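PDB 4XG1: diaminopimelate decarboxylase from Psychromonas ingrahamii, which catalyses the pyridoxal phosphate-dependent decarboxylation of meso-diaminopimelate to L-lysine, the last step of lysine biosynthesis by the diaminopimelate route. Local coordinates for the interface of chains A and B. Numbering follows the deposited sequence. Chains: chain A/B, Diaminopimelate decarboxylase.

Contacts 1 and 2 are separate patches of the two-fold symmetric interface of the homodimer, with the centres of their C-alpha atoms about 33 Å apart; each has a twin with the chains exchanged. In contact 1 the barrel domain of chain A supplies A:Lys61 and chain B brings B:Cys348. In contact 2 the roles are exchanged: chain B offers barrel loops, and chain A offers strands and A:Gly345-A:Pro346, on the loop that in the other copy carries B:Cys348 of contact 1. A:Cys348 is about 9 Å from the centre of contact 2. The patches therefore lie near opposite active sites, which suggests that a complete site needs both subunits.

Contact 1: the interface of chains A and B. Residues chain A 61, 82-83, 86; chain B 348, 385.
B:Asn385 turns one face of its side-chain amide to A:Val82, the two side chains crossing at about a right angle. The methyl CG2 of A:Val82 comes in over that face and lies 3.5 Å from the amide carbon CG of B:Asn385, which is placed there by a chi1 of -76° that sets it anti to its own carbonyl carbon. The amide oxygen OD1 is held by two partners. Within chain B, the backbone N-H of B:Cys348 meets it in the carbonyl plane, on a lone pair, with N 3.3 Å from OD1 of B:Asn385. Water 1, 2.7 Å from OD1 of B:Asn385, links it back to the carbonyl O of A:Val82. These bonds probably keep the amide from turning; ND2 adds a weak bond to the cysteine sulfur. The backbone is gripped too. The carbonyl O of B:Asn385 accepts a hydrogen bond from the hydroxyl OG of A:Ser83 at 2.7 Å, the donor tilted 22° from the carbonyl plane. That hydroxyl in turn takes the N-H of A:Glu86, capping helix 84-92, while the carboxylate OE1 of A:Glu86 receives the N-H of A:Val82 at 2.8 Å from above its plane. Water 2 joins the backbone N of B:Asn385 to the carbonyl O of A:Lys61. SG of B:Cys348, the probable proton donor, and NZ of A:Lys61, the family's cofactor-binding lysine, overlap through model error, so only their proximity counts. A:Lys61 lies on 3-10 helix 60-62 after strand 54-59, and A:Val82 just follows strand 78-81. These barrel strand ends meet the loop of B:Cys348 and 3-10 helix 384-386 at the shared active site.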
ATOM      1  N   LYS A  61      -2.605   3.032  15.705  1.00 12.75           N
ATOM      2  CA  LYS A  61      -2.046   2.636  14.425  1.00 13.36           C
ATOM      3  C   LYS A  61      -2.221   1.157  14.095  1.00 12.18           C
ATOM      4  O   LYS A  61      -2.146   0.787  12.934  1.00 11.32           O
ATOM      5  CB  LYS A  61      -0.543   2.952  14.428  1.00 13.83           C
ATOM      6  CG  LYS A  61       0.174   2.024  15.386  1.00 15.37           C
ATOM      7  CD  LYS A  61       1.445   2.533  15.994  1.00 16.68           C
ATOM      8  CE  LYS A  61       2.409   2.949  14.914  1.00 18.07           C
ATOM      9  NZ  LYS A  61       2.365   4.449  14.800  1.00 18.78           N
ATOM     10  N   VAL A  82      -0.566   8.966  16.492  1.00 12.95           N
ATOM     11  CA  VAL A  82       0.527   9.536  15.709  1.00 12.17           C
ATOM     12  C   VAL A  82       0.126  10.573  14.666  1.00 10.82           C
ATOM     13  O   VAL A  82       0.967  11.029  13.906  1.00 10.41           O
ATOM     14  CB  VAL A  82       1.298   8.453  14.983  1.00 13.47           C
ATOM     15  CG1 VAL A  82       1.929   7.503  15.988  1.00 14.14           C
ATOM     16  CG2 VAL A  82       0.380   7.668  14.036  1.00 13.49           C
ATOM     17  N   SER A  83      -1.132  10.989  14.663  1.00  9.73           N
ATOM     18  CA  SER A  83      -1.587  11.971  13.703  1.00  9.34           C
ATOM     19  C   SER A  83      -2.866  12.600  14.182  1.00  9.24           C
ATOM     20  O   SER A  83      -3.546  12.063  15.052  1.00  9.27           O
ATOM     21  CB  SER A  83      -1.833  11.336  12.334  1.00  9.07           C
ATOM     22  OG  SER A  83      -2.951  10.455  12.372  1.00  9.00           O
ATOM     23  N   GLU A  86      -5.674  10.265  13.703  1.00 11.13           N
ATOM     24  CA  GLU A  86      -5.887   9.365  14.839  1.00 12.13           C
ATOM     25  C   GLU A  86      -6.527  10.076  16.014  1.00 13.54           C
ATOM     26  O   GLU A  86      -7.402   9.496  16.689  1.00 14.61           O
ATOM     27  CB  GLU A  86      -4.593   8.669  15.256  1.00 12.13           C
ATOM     28  CG  GLU A  86      -4.157   7.661  14.186  1.00 12.43           C
ATOM     29  CD  GLU A  86      -3.045   6.739  14.610  1.00 12.35           C
ATOM     30  OE1 GLU A  86      -2.438   6.989  15.668  1.00 12.96           O
ATOM     31  OE2 GLU A  86      -2.809   5.735  13.900  1.00 11.56           O
TER
ATOM     32  N   CYS B 348       5.333   5.980  11.708  1.00 16.49           N
ATOM     33  CA  CYS B 348       5.988   5.411  12.864  1.00 18.25           C
ATOM     34  C   CYS B 348       6.754   4.103  12.651  1.00 20.15           C
ATOM     35  O   CYS B 348       6.856   3.280  13.587  1.00 21.50           O
ATOM     36  CB  CYS B 348       4.934   5.149  13.895  1.00 18.27           C
ATOM     37  SG  CYS B 348       3.704   4.012  13.219  1.00 21.63           S
ATOM     38  N   ASN B 385      -1.475   5.214   9.352  1.00  6.43           N
ATOM     39  CA  ASN B 385      -1.376   6.284  10.379  1.00  6.43           C
ATOM     40  C   ASN B 385      -2.488   7.322  10.219  1.00  6.55           C
ATOM     41  O   ASN B 385      -2.372   8.431  10.697  1.00  6.55           O
ATOM     42  CB  ASN B 385      -0.034   6.997  10.336  1.00  6.59           C
ATOM     43  CG  ASN B 385       1.106   6.187  10.941  1.00  6.75           C
ATOM     44  OD1 ASN B 385       2.193   6.736  11.183  1.00  6.49           O
ATOM     45  ND2 ASN B 385       0.907   4.875  11.107  1.00  6.70           N
TER
HETATM   46  O   HOH W   1       1.838   9.402  11.562  1.00  8.06           O
HETATM   47  O   HOH W   2      -2.387   3.210  11.102  1.00 16.81           O

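Contact 2: the interface of chains A and B. Residues chain A 292, 303, 345-346; chain B 105-106, 127.
A:Ile303 carries its aliphatic branches against the B:Val105-B:Gly106 loop, its side chain set roughly perpendicular to that of B:Val105. From CB, where CG1 stands anti to the carbonyl carbon (chi1 -61°), the methyl CG2 of A:Ile303 reaches the carbonyl O of B:Val105 at 3.6 Å and also brushes CA of B:Gly106. The other branch runs extended (chi2 175°) through CG1 to the tip, where CD1 of A:Ile303 touches the same carbonyl O and packs 3.9 Å from CB of B:Val105. The carbonyl O of B:Val105 also lies in the ring plane of A:Phe292, at the edge, 3.2 Å from CD2 of A:Phe292, while OG of B:Ser127 lies over one face near the rim. An alanine in place of A:Phe292 would remove this aromatic edge and probably leave the B:Val105 carbonyl and the B:Ser127 hydroxyl facing a gap. Across the loop, CB of A:Pro346 rests 3.8 Å from CA of B:Gly106. The A:Pro346 carbonyl O is served by two waters: water 3 lies 2.8 Å from that O of A:Pro346 and bonds to N of B:Val105, and water 4 leads to N of B:Gly106. A:Phe292 and A:Ile303 belong to strands 284-294 and 300-304, with A:Pro346 just past strand 338-344, on the way to A:Cys348. The chain B loop follows strand 100-102, and B:Ser127 precedes helix 128-140, so barrel loops dock against the partner's strands.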
ATOM      1  N   PHE A 292      -9.245 -19.860  -7.922  1.00 22.84           N
ATOM      2  CA  PHE A 292      -8.672 -20.856  -8.817  1.00 20.28           C
ATOM      3  C   PHE A 292      -7.522 -21.598  -8.175  1.00 19.53           C
ATOM      4  O   PHE A 292      -6.902 -21.108  -7.253  1.00 20.23           O
ATOM      5  CB  PHE A 292      -8.139 -20.195 -10.042  1.00 19.44           C
ATOM      6  CG  PHE A 292      -9.105 -19.293 -10.699  1.00 19.23           C
ATOM      7  CD1 PHE A 292     -10.368 -19.712 -10.998  1.00 18.67           C
ATOM      8  CD2 PHE A 292      -8.723 -18.006 -11.064  1.00 19.43           C
ATOM      9  CE1 PHE A 292     -11.242 -18.874 -11.667  1.00 20.00           C
ATOM     10  CE2 PHE A 292      -9.596 -17.148 -11.714  1.00 19.25           C
ATOM     11  CZ  PHE A 292     -10.863 -17.579 -12.010  1.00 19.84           C
ATOM     12  N   ILE A 303      -5.160 -19.193  -5.898  1.00 11.29           N
ATOM     13  CA  ILE A 303      -5.495 -17.823  -6.164  1.00 11.60           C
ATOM     14  C   ILE A 303      -6.749 -17.474  -5.367  1.00 11.66           C
ATOM     15  O   ILE A 303      -7.812 -18.003  -5.675  1.00 12.65           O
ATOM     16  CB  ILE A 303      -5.729 -17.642  -7.678  1.00 12.33           C
ATOM     17  CG1 ILE A 303      -4.435 -17.999  -8.387  1.00 13.01           C
ATOM     18  CG2 ILE A 303      -6.107 -16.211  -8.011  1.00 12.65           C
ATOM     19  CD1 ILE A 303      -4.528 -17.991  -9.860  1.00 13.98           C
ATOM     20  N   GLY A 345      -2.997 -13.545  -4.392  1.00 10.49           N
ATOM     21  CA  GLY A 345      -4.225 -12.799  -4.684  1.00  9.90           C
ATOM     22  C   GLY A 345      -4.307 -12.420  -6.139  1.00  9.38           C
ATOM     23  O   GLY A 345      -3.426 -12.752  -6.930  1.00  9.72           O
ATOM     24  N   PRO A 346      -5.343 -11.666  -6.502  1.00  8.75           N
ATOM     25  CA  PRO A 346      -5.520 -11.226  -7.898  1.00  8.53           C
ATOM     26  C   PRO A 346      -4.639 -10.071  -8.400  1.00  8.51           C
ATOM     27  O   PRO A 346      -4.702  -9.746  -9.582  1.00  8.14           O
ATOM     28  CB  PRO A 346      -6.981 -10.771  -7.922  1.00  8.55           C
ATOM     29  CG  PRO A 346      -7.591 -11.324  -6.649  1.00  8.50           C
ATOM     30  CD  PRO A 346      -6.477 -11.253  -5.670  1.00  8.43           C
TER
ATOM     31  N   VAL B 105      -5.063 -12.633 -12.882  1.00 13.87           N
ATOM     32  CA  VAL B 105      -5.193 -14.045 -12.539  1.00 13.62           C
ATOM     33  C   VAL B 105      -6.409 -14.370 -11.728  1.00 13.11           C
ATOM     34  O   VAL B 105      -6.673 -15.539 -11.505  1.00 13.39           O
ATOM     35  CB  VAL B 105      -4.006 -14.594 -11.694  1.00 14.44           C
ATOM     36  CG1 VAL B 105      -2.732 -14.673 -12.488  1.00 14.95           C
ATOM     37  CG2 VAL B 105      -3.780 -13.761 -10.433  1.00 14.99           C
ATOM     38  N   GLY B 106      -7.107 -13.371 -11.206  1.00 13.11           N
ATOM     39  CA  GLY B 106      -8.154 -13.631 -10.205  1.00 12.40           C
ATOM     40  C   GLY B 106      -9.478 -13.017 -10.540  1.00 12.36           C
ATOM     41  O   GLY B 106     -10.239 -12.622  -9.647  1.00 13.55           O
ATOM     42  N   SER B 127      -5.432 -18.883 -16.418  1.00 17.63           N
ATOM     43  CA  SER B 127      -5.533 -20.234 -15.958  1.00 19.15           C
ATOM     44  C   SER B 127      -6.600 -20.982 -16.725  1.00 21.49           C
ATOM     45  O   SER B 127      -7.428 -20.378 -17.432  1.00 23.70           O
ATOM     46  CB  SER B 127      -5.840 -20.270 -14.484  1.00 18.39           C
ATOM     47  OG  SER B 127      -7.207 -19.976 -14.261  1.00 19.11           O
TER
HETATM   48  O   HOH W   3      -3.064 -10.718 -11.659  1.00  5.28           O
HETATM   49  O   HOH W   4      -7.126 -10.601 -11.387  1.00 13.62           O